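Local atomic coordinates of acyltransferase (Actinoplanes teichomyceticus, PDB entry 4Q38), a protein that probably transfers long aliphatic acyl groups from acyl-coenzyme A to the amino sugar of teicoplanin-type glycopeptide antibiotics. Residues F274-D279 with T332-L337; D39-P44 with T93-V98. All blocks are in the same frame, centred on the assembly; numbering follows the deposited sequence.

Interaction 1. Residues F274-D279 with T332-L337; sequences FWTLTD and TGFVKL. With TEC (2-amino-6-O-decanoyl-2-deoxy-beta-D-glucopyranose), chain E.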
ATOM      1  N   PHE A 274      23.243   1.203   9.067  1.00 33.92           N
ATOM      2  CA  PHE A 274      23.474   2.417   8.292  1.00 33.86           C
ATOM      3  C   PHE A 274      22.505   3.561   8.644  1.00 32.53           C
ATOM      4  O   PHE A 274      22.737   4.706   8.266  1.00 30.73           O
ATOM      5  CB  PHE A 274      23.406   2.120   6.792  1.00 37.29           C
ATOM      6  CG  PHE A 274      24.453   1.149   6.305  1.00 42.47           C
ATOM      7  CD1 PHE A 274      25.788   1.530   6.206  1.00 44.76           C
ATOM      8  CD2 PHE A 274      24.098  -0.142   5.920  1.00 44.93           C
ATOM      9  CE1 PHE A 274      26.749   0.637   5.746  1.00 48.58           C
ATOM     10  CE2 PHE A 274      25.055  -1.038   5.457  1.00 46.80           C
ATOM     11  CZ  PHE A 274      26.382  -0.650   5.371  1.00 46.95           C
ATOM     12  N   TRP A 275      21.423   3.252   9.357  1.00 29.76           N
ATOM     13  CA  TRP A 275      20.379   4.239   9.640  1.00 29.40           C
ATOM     14  C   TRP A 275      20.652   5.070  10.861  1.00 28.12           C
ATOM     15  O   TRP A 275      21.230   4.589  11.828  1.00 29.10           O
ATOM     16  CB  TRP A 275      19.017   3.552   9.757  1.00 29.17           C
ATOM     17  CG  TRP A 275      18.533   3.123   8.401  1.00 28.81           C
ATOM     18  CD1 TRP A 275      19.042   2.103   7.600  1.00 29.04           C
ATOM     19  CD2 TRP A 275      17.442   3.723   7.616  1.00 29.68           C
ATOM     20  NE1 TRP A 275      18.362   2.035   6.407  1.00 29.11           N
ATOM     21  CE2 TRP A 275      17.392   2.981   6.351  1.00 28.57           C
ATOM     22  CE3 TRP A 275      16.542   4.768   7.826  1.00 29.11           C
ATOM     23  CZ2 TRP A 275      16.461   3.279   5.361  1.00 28.65           C
ATOM     24  CZ3 TRP A 275      15.619   5.064   6.817  1.00 29.88           C
ATOM     25  CH2 TRP A 275      15.575   4.329   5.615  1.00 28.95           C
ATOM     26  N   THR A 276      20.236   6.329  10.813  1.00 28.41           N
ATOM     27  CA  THR A 276      20.302   7.227  11.966  1.00 28.46           C
ATOM     28  C   THR A 276      18.886   7.435  12.480  1.00 28.89           C
ATOM     29  O   THR A 276      18.056   8.026  11.786  1.00 28.60           O
ATOM     30  CB  THR A 276      20.909   8.587  11.584  1.00 28.66           C
ATOM     31  OG1 THR A 276      22.188   8.388  10.969  1.00 28.44           O
ATOM     32  CG2 THR A 276      21.076   9.482  12.823  1.00 29.35           C
ATOM     33  N   LEU A 277      18.601   6.922  13.675  1.00 27.73           N
ATOM     34  CA  LEU A 277      17.263   7.019  14.244  1.00 29.06           C
ATOM     35  C   LEU A 277      17.048   8.420  14.794  1.00 31.17           C
ATOM     36  O   LEU A 277      17.949   8.989  15.413  1.00 31.41           O
ATOM     37  CB  LEU A 277      17.054   5.973  15.339  1.00 27.99           C
ATOM     38  CG  LEU A 277      17.220   4.508  14.914  1.00 28.82           C
ATOM     39  CD1 LEU A 277      16.862   3.599  16.081  1.00 28.78           C
ATOM     40  CD2 LEU A 277      16.369   4.191  13.681  1.00 27.22           C
ATOM     41  N   THR A 278      15.867   8.981  14.550  1.00 31.13           N
ATOM     42  CA  THR A 278      15.613  10.387  14.883  1.00 31.72           C
ATOM     43  C   THR A 278      14.540  10.572  15.953  1.00 31.82           C
ATOM     44  O   THR A 278      14.403  11.659  16.509  1.00 33.18           O
ATOM     45  CB  THR A 278      15.223  11.205  13.631  1.00 33.35           C
ATOM     46  OG1 THR A 278      14.143  10.556  12.944  1.00 32.41           O
ATOM     47  CG2 THR A 278      16.405  11.335  12.694  1.00 33.15           C
ATOM     48  N   ASP A 279      13.768   9.523  16.227  1.00 32.89           N
ATOM     49  CA  ASP A 279      12.794   9.566  17.313  1.00 34.25           C
ATOM     50  C   ASP A 279      13.452   9.182  18.645  1.00 37.19           C
ATOM     51  O   ASP A 279      14.507   8.535  18.682  1.00 34.73           O
ATOM     52  CB  ASP A 279      11.552   8.700  17.020  1.00 34.21           C
ATOM     53  CG  ASP A 279      11.891   7.239  16.712  1.00 34.07           C
ATOM     54  OD1 ASP A 279      13.063   6.921  16.436  1.00 37.81           O
ATOM     55  OD2 ASP A 279      10.972   6.397  16.739  1.00 35.46           O
ATOM     56  N   THR A 332      11.845   5.597  13.644  1.00 29.39           N
ATOM     57  CA  THR A 332      11.980   6.458  12.489  1.00 29.57           C
ATOM     58  C   THR A 332      13.432   6.894  12.353  1.00 29.46           C
ATOM     59  O   THR A 332      14.088   7.217  13.342  1.00 29.55           O
ATOM     60  CB  THR A 332      11.050   7.683  12.622  1.00 29.93           C
ATOM     61  OG1 THR A 332       9.694   7.244  12.532  1.00 31.26           O
ATOM     62  CG2 THR A 332      11.302   8.712  11.530  1.00 30.78           C
ATOM     63  N   GLY A 333      13.931   6.879  11.124  1.00 27.78           N
ATOM     64  CA  GLY A 333      15.292   7.292  10.863  1.00 27.63           C
ATOM     65  C   GLY A 333      15.473   7.715   9.427  1.00 27.36           C
ATOM     66  O   GLY A 333      14.517   7.720   8.642  1.00 26.67           O
ATOM     67  N   PHE A 334      16.711   8.067   9.089  1.00 26.83           N
ATOM     68  CA  PHE A 334      17.056   8.500   7.744  1.00 28.51           C
ATOM     69  C   PHE A 334      18.380   7.910   7.279  1.00 28.14           C
ATOM     70  O   PHE A 334      19.208   7.470   8.090  1.00 27.07           O
ATOM     71  CB  PHE A 334      17.124  10.033   7.662  1.00 28.71           C
ATOM     72  CG  PHE A 334      18.344  10.629   8.339  1.00 31.22           C
ATOM     73  CD1 PHE A 334      19.546  10.782   7.647  1.00 32.00           C
ATOM     74  CD2 PHE A 334      18.289  11.033   9.668  1.00 31.58           C
ATOM     75  CE1 PHE A 334      20.667  11.325   8.271  1.00 33.90           C
ATOM     76  CE2 PHE A 334      19.408  11.586  10.298  1.00 33.24           C
ATOM     77  CZ  PHE A 334      20.599  11.729   9.597  1.00 32.50           C
ATOM     78  N   VAL A 335      18.554   7.908   5.959  1.00 27.42           N
ATOM     79  CA  VAL A 335      19.837   7.665   5.316  1.00 28.07           C
ATOM     80  C   VAL A 335      19.977   8.690   4.197  1.00 27.47           C
ATOM     81  O   VAL A 335      19.015   8.982   3.493  1.00 25.45           O
ATOM     82  CB  VAL A 335      19.963   6.222   4.746  1.00 28.35           C
ATOM     83  CG1 VAL A 335      20.144   5.207   5.866  1.00 27.55           C
ATOM     84  CG2 VAL A 335      18.758   5.843   3.888  1.00 27.85           C
ATOM     85  N   LYS A 336      21.168   9.254   4.046  1.00 28.49           N
ATOM     86  CA  LYS A 336      21.437  10.172   2.944  1.00 31.53           C
ATOM     87  C   LYS A 336      21.380   9.400   1.632  1.00 31.40           C
ATOM     88  O   LYS A 336      21.826   8.253   1.565  1.00 31.65           O
ATOM     89  CB  LYS A 336      22.816  10.831   3.140  1.00 35.65           C
ATOM     90  CG  LYS A 336      23.222  11.842   2.075  1.00 40.05           C
ATOM     91  CD  LYS A 336      22.736  13.259   2.380  1.00 44.11           C
ATOM     92  CE  LYS A 336      23.682  14.292   1.769  1.00 47.68           C
ATOM     93  NZ  LYS A 336      23.152  15.687   1.834  1.00 51.19           N
ATOM     94  N   LEU A 337      20.810  10.010   0.598  1.00 30.03           N
ATOM     95  CA  LEU A 337      20.754   9.372  -0.722  1.00 30.38           C
ATOM     96  C   LEU A 337      22.108   9.439  -1.420  1.00 32.08           C
ATOM     97  O   LEU A 337      22.681  10.524  -1.541  1.00 30.73           O
ATOM     98  CB  LEU A 337      19.698  10.038  -1.604  1.00 29.29           C
ATOM     99  CG  LEU A 337      18.259   9.995  -1.072  1.00 29.59           C
ATOM    100  CD1 LEU A 337      17.362  10.916  -1.890  1.00 29.57           C
ATOM    101  CD2 LEU A 337      17.715   8.576  -1.061  1.00 29.19           C
TER
HETATM  102  CAV TEC E 404      16.632  -2.009   7.786  1.00 38.94           C
HETATM  103  CAU TEC E 404      16.189  -1.778   6.359  1.00 40.19           C
HETATM  104  CAT TEC E 404      15.660  -0.387   6.129  1.00 40.56           C
HETATM  105  CAS TEC E 404      14.740   0.054   7.233  1.00 38.15           C
HETATM  106  CAR TEC E 404      13.811   1.113   6.716  1.00 36.83           C
HETATM  107  CAQ TEC E 404      12.462   0.503   6.604  1.00 36.37           C
HETATM  108  CAP TEC E 404      11.422   1.452   6.118  1.00 34.63           C
HETATM  109  CAO TEC E 404      10.279   0.610   5.662  1.00 35.20           C
HETATM  110  CAN TEC E 404       8.996   1.332   5.774  1.00 36.41           C
HETATM  111  CAM TEC E 404       7.884   0.599   5.070  1.00 40.59           C
HETATM  112  OAW TEC E 404       8.101  -0.388   4.410  1.00 37.84           O
HETATM  113  O6  TEC E 404       6.661   1.075   5.362  1.00 45.70           O
HETATM  114  C6  TEC E 404       5.743   1.390   4.335  1.00 47.37           C
HETATM  115  C5  TEC E 404       4.488   0.482   4.374  1.00 53.25           C
HETATM  116  O5  TEC E 404       3.299   1.210   4.307  1.00 55.40           O
HETATM  117  C1  TEC E 404       2.377   0.201   4.805  0.50 56.48           C
HETATM  118  O1  TEC E 404       1.329   0.580   5.478  0.50 57.27           O
HETATM  119  C2  TEC E 404       1.976  -0.649   3.632  1.00 57.97           C
HETATM  120  N2  TEC E 404       1.045  -1.658   4.108  1.00 60.57           N
HETATM  121  C3  TEC E 404       3.236  -1.305   3.317  1.00 55.68           C
HETATM  122  O3  TEC E 404       2.925  -1.762   2.115  1.00 60.90           O
HETATM  123  C4  TEC E 404       4.435  -0.403   3.191  1.00 52.63           C
HETATM  124  O4  TEC E 404       5.504  -1.138   3.253  1.00 46.82           O
HETATM  125  O   HOH W   1      22.039   7.303   8.497  1.00 28.79           O
HETATM  126  O   HOH W   2       8.732   6.241  14.797  1.00 50.81           O

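Interaction 2. Residues D39-P44 with T93-V98; sequences DELGPP and THHAIV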
ATOM      1  N   ASP A  39     -20.264  13.013  -3.455  1.00 38.41           N
ATOM      2  CA  ASP A  39     -21.435  13.527  -4.174  1.00 39.79           C
ATOM      3  C   ASP A  39     -21.136  14.899  -4.780  1.00 39.61           C
ATOM      4  O   ASP A  39     -21.397  15.131  -5.963  1.00 40.96           O
ATOM      5  CB  ASP A  39     -22.664  13.576  -3.262  1.00 38.46           C
ATOM      6  CG  ASP A  39     -23.942  13.925  -4.016  1.00 41.11           C
ATOM      7  OD1 ASP A  39     -24.144  13.432  -5.142  1.00 40.96           O
ATOM      8  OD2 ASP A  39     -24.749  14.705  -3.476  1.00 44.23           O
ATOM      9  N   GLU A  40     -20.555  15.795  -3.981  1.00 42.56           N
ATOM     10  CA  GLU A  40     -20.190  17.129  -4.475  1.00 44.33           C
ATOM     11  C   GLU A  40     -19.114  17.101  -5.561  1.00 44.38           C
ATOM     12  O   GLU A  40     -19.159  17.891  -6.506  1.00 43.13           O
ATOM     13  CB  GLU A  40     -19.795  18.046  -3.323  1.00 47.97           C
ATOM     14  CG  GLU A  40     -20.986  18.805  -2.758  1.00 53.95           C
ATOM     15  CD  GLU A  40     -20.955  18.930  -1.249  1.00 57.94           C
ATOM     16  OE1 GLU A  40     -19.846  19.045  -0.677  1.00 59.21           O
ATOM     17  OE2 GLU A  40     -22.047  18.913  -0.636  1.00 59.48           O
ATOM     18  N   LEU A  41     -18.159  16.181  -5.433  1.00 42.97           N
ATOM     19  CA  LEU A  41     -17.135  15.983  -6.462  1.00 40.86           C
ATOM     20  C   LEU A  41     -17.724  15.527  -7.799  1.00 40.86           C
ATOM     21  O   LEU A  41     -17.294  15.985  -8.857  1.00 40.56           O
ATOM     22  CB  LEU A  41     -16.095  14.966  -5.982  1.00 41.24           C
ATOM     23  CG  LEU A  41     -14.883  14.678  -6.872  1.00 41.42           C
ATOM     24  CD1 LEU A  41     -14.004  15.909  -7.078  1.00 40.96           C
ATOM     25  CD2 LEU A  41     -14.085  13.539  -6.253  1.00 40.22           C
ATOM     26  N   GLY A  42     -18.690  14.608  -7.739  1.00 39.92           N
ATOM     27  CA  GLY A  42     -19.365  14.107  -8.937  1.00 40.74           C
ATOM     28  C   GLY A  42     -18.562  13.089  -9.733  1.00 41.75           C
ATOM     29  O   GLY A  42     -17.438  12.741  -9.351  1.00 42.90           O
ATOM     30  N   PRO A  43     -19.137  12.599 -10.850  1.00 41.30           N
ATOM     31  CA  PRO A  43     -18.484  11.648 -11.748  1.00 41.56           C
ATOM     32  C   PRO A  43     -17.246  12.237 -12.427  1.00 40.65           C
ATOM     33  O   PRO A  43     -17.134  13.461 -12.531  1.00 39.50           O
ATOM     34  CB  PRO A  43     -19.574  11.340 -12.789  1.00 42.63           C
ATOM     35  CG  PRO A  43     -20.481  12.522 -12.752  1.00 43.57           C
ATOM     36  CD  PRO A  43     -20.500  12.933 -11.309  1.00 42.85           C
ATOM     37  N   PRO A  44     -16.309  11.374 -12.876  1.00 40.49           N
ATOM     38  CA  PRO A  44     -15.109  11.856 -13.564  1.00 41.46           C
ATOM     39  C   PRO A  44     -15.432  12.382 -14.965  1.00 45.15           C
ATOM     40  O   PRO A  44     -16.449  11.998 -15.546  1.00 44.18           O
ATOM     41  CB  PRO A  44     -14.251  10.596 -13.675  1.00 40.02           C
ATOM     42  CG  PRO A  44     -15.247   9.480 -13.713  1.00 39.63           C
ATOM     43  CD  PRO A  44     -16.311   9.903 -12.753  1.00 40.33           C
ATOM     44  N   THR A  93     -15.026   7.524  -6.402  1.00 29.55           N
ATOM     45  CA  THR A  93     -13.795   7.135  -5.703  1.00 29.66           C
ATOM     46  C   THR A  93     -12.617   7.240  -6.667  1.00 28.97           C
ATOM     47  O   THR A  93     -11.549   7.760  -6.317  1.00 28.61           O
ATOM     48  CB  THR A  93     -13.912   5.713  -5.116  1.00 28.85           C
ATOM     49  OG1 THR A  93     -14.970   5.695  -4.159  1.00 30.82           O
ATOM     50  CG2 THR A  93     -12.617   5.282  -4.412  1.00 27.76           C
ATOM     51  N   HIS A  94     -12.823   6.754  -7.888  1.00 30.63           N
ATOM     52  CA  HIS A  94     -11.849   6.948  -8.951  1.00 30.38           C
ATOM     53  C   HIS A  94     -11.527   8.414  -9.110  1.00 30.31           C
ATOM     54  O   HIS A  94     -10.357   8.801  -9.157  1.00 28.39           O
ATOM     55  CB  HIS A  94     -12.353   6.368 -10.259  1.00 29.97           C
ATOM     56  CG  HIS A  94     -11.609   6.876 -11.470  1.00 30.44           C
ATOM     57  ND1 HIS A  94     -10.413   6.385 -11.845  1.00 28.59           N
ATOM     58  CD2 HIS A  94     -11.930   7.879 -12.387  1.00 30.81           C
ATOM     59  CE1 HIS A  94      -9.987   7.037 -12.947  1.00 29.30           C
ATOM     60  NE2 HIS A  94     -10.917   7.947 -13.280  1.00 30.48           N
ATOM     61  N   HIS A  95     -12.570   9.237  -9.194  1.00 30.73           N
ATOM     62  CA  HIS A  95     -12.416  10.688  -9.351  1.00 31.59           C
ATOM     63  C   HIS A  95     -11.677  11.314  -8.186  1.00 30.22           C
ATOM     64  O   HIS A  95     -10.790  12.138  -8.390  1.00 28.88           O
ATOM     65  CB  HIS A  95     -13.784  11.338  -9.559  1.00 32.86           C
ATOM     66  CG  HIS A  95     -13.728  12.764 -10.061  1.00 35.62           C
ATOM     67  ND1 HIS A  95     -14.824  13.558 -10.107  1.00 36.41           N
ATOM     68  CD2 HIS A  95     -12.663  13.534 -10.543  1.00 36.03           C
ATOM     69  CE1 HIS A  95     -14.476  14.771 -10.593  1.00 37.07           C
ATOM     70  NE2 HIS A  95     -13.156  14.756 -10.852  1.00 37.06           N
ATOM     71  N   ALA A  96     -12.024  10.907  -6.967  1.00 29.56           N
ATOM     72  CA  ALA A  96     -11.387  11.425  -5.756  1.00 30.39           C
ATOM     73  C   ALA A  96      -9.892  11.114  -5.688  1.00 30.52           C
ATOM     74  O   ALA A  96      -9.144  11.806  -4.997  1.00 30.61           O
ATOM     75  CB  ALA A  96     -12.098  10.910  -4.511  1.00 29.71           C
ATOM     76  N   ILE A  97      -9.465  10.072  -6.400  1.00 29.36           N
ATOM     77  CA  ILE A  97      -8.039   9.731  -6.497  1.00 28.53           C
ATOM     78  C   ILE A  97      -7.324  10.522  -7.601  1.00 28.99           C
ATOM     79  O   ILE A  97      -6.297  11.171  -7.339  1.00 28.65           O
ATOM     80  CB  ILE A  97      -7.818   8.205  -6.651  1.00 28.40           C
ATOM     81  CG1 ILE A  97      -8.334   7.473  -5.401  1.00 26.68           C
ATOM     82  CG2 ILE A  97      -6.329   7.894  -6.876  1.00 27.82           C
ATOM     83  CD1 ILE A  97      -8.385   5.964  -5.536  1.00 28.82           C
ATOM     84  N   VAL A  98      -7.862  10.494  -8.822  1.00 27.70           N
ATOM     85  CA  VAL A  98      -7.188  11.142  -9.962  1.00 27.80           C
ATOM     86  C   VAL A  98      -7.119  12.671  -9.857  1.00 29.03           C
ATOM     87  O   VAL A  98      -6.250  13.294 -10.473  1.00 28.89           O
ATOM     88  CB  VAL A  98      -7.768  10.738 -11.332  1.00 29.93           C
ATOM     89  CG1 VAL A  98      -7.543   9.254 -11.583  1.00 29.57           C
ATOM     90  CG2 VAL A  98      -9.249  11.102 -11.442  1.00 30.62           C
TER

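Interaction 1. Residues F274-D279 with T332-L337
Trp275 and Val335 form the tightly packed part of the contact, beside an antiparallel strand pairing. Val335 CG1 lies 3.4 Å from the centroid of the five-membered ring of Trp275 and 5° off its normal, a CH-pi contact over the middle of that ring. The valine's second branch, CG2, reaches the benzo part near CZ2. The opposite face of the indole receives the acyl chain of TEC, and Trp275 NE1 comes 3.6 Å from TEC CAT while making a weak hydrogen bond to Tyr224. A broad, flat, mostly apolar ring suits a place between protein and aliphatic chain. The rim of the indole meets backbone, with Trp275 CZ3 3.4 Å from Gly333 O. Gly333 CA approaches Leu277 CA to 3.9 Å in a non-hydrogen-bonded pair; glycine suits this place because Thr276 O and Leu277 CD2 already occupy the side where a CB would point. In the hydrogen-bonded pair next to it, Thr276 N donates to Phe334 O at 3.1 Å and Phe334 N returns a bond to Thr276 O. Further along, Thr278 N donates to Thr332 O at 2.8 Å.

The other side is looser and wetter. Phe334 CG stands between the backbone N and the carbonyl carbon (chi1 73°); the ring takes Thr276 CB over one face and Thr278 CG2 at its edge. A water accepts from Thr276 OG1 and donates to the carbonyls of Phe274 and Phe334. At the far end, Thr332 N gives Asp279 OD1 a weak bond of 3.3 Å, and a second water links Asp279 OD2 to Thr332 OG1. Their stronger polar partners are Arg331 and Ser250, respectively. A short edge strand thus closes the sheet of a GNAT-like domain, and Trp275, just before it, lines the pocket of TEC's decanoyl chain.

Interaction 2. Residues D39-P44 with T93-V98
A histidine inserted into a helix-ending turn joins two helices of the largely helical N-terminal part of the chain: His95, on helix 84-98, reaches the residues where helix 32-41 gives way to loop. Its ND1 donates to Gly42 O at 2.8 Å, with the N-H pointing almost straight at the oxygen (178°). The acceptor lies in the plane of the imidazole, whereas the donor stands above the plane of the Gly42 carbonyl. Pro43 O is also near ND1, but the angle there is too poor for a bond. His95 CG is anti to the backbone N (chi1 -166°), and the second torsion, with ND1 anti to CA, then turns ND1 to the Gly42 carbonyl.

Both faces of the imidazole are covered by carbon. Leu41 CG approaches one face, 3.8 Å from the His95 ring centroid, and its CD1 rests over the same face toward the rim. Pro44 CA lies over the opposite face, 4.0 Å from that centroid. The backbone bends between these two residues because Gly42, with its positive phi of 78°, is the first to leave helical geometry, a classic glycine helix termination. Two prolines, whose rings restrict phi and so suit a chain leaving a helix, continue in a polyproline II-like conformation, and Pro44 comes back against helix 84-98.

Leu41 serves a second neighbour as well. Its other branch, CD2, presses on the helix backbone 3.4 Å from Ala96 N and is tight against Ala96 CA, while Ala96 CB is 3.7 Å from the same Leu41 CD2. The small alanine thus lets the leucine methyl come close to the helix, and also touches Trp34 and Leu38 of helix 32-41. Pro44 meets the preceding histidine, His94, at its rim, with Pro44 CB 3.8 Å from His94 CD2, near the plane of that ring. The ND1 of His94 is hydrogen-bonded to Thr133 on helix 125-143.

The contacts lie about 37 Å apart between centres and share no helix or strand. Interaction 1 joins two strands of the GNAT-like part, whereas interaction 2 joins a helix end to the flank of another helix. In interaction 1 Trp275, Gly333 and Val335 are buried while Thr276 and Thr278 are exposed; in interaction 2 His94 and Ala96 are buried and Pro43 is exposed. Both place an aromatic ring between two apolar groups, but in interaction 1 one of them is the ligand's acyl chain, while interaction 2 lies away from any annotated site. Backbone pairing carries the polar work of the first, aided by waters and one weak side-chain bond; a single side-chain-to-backbone bond does so in the second.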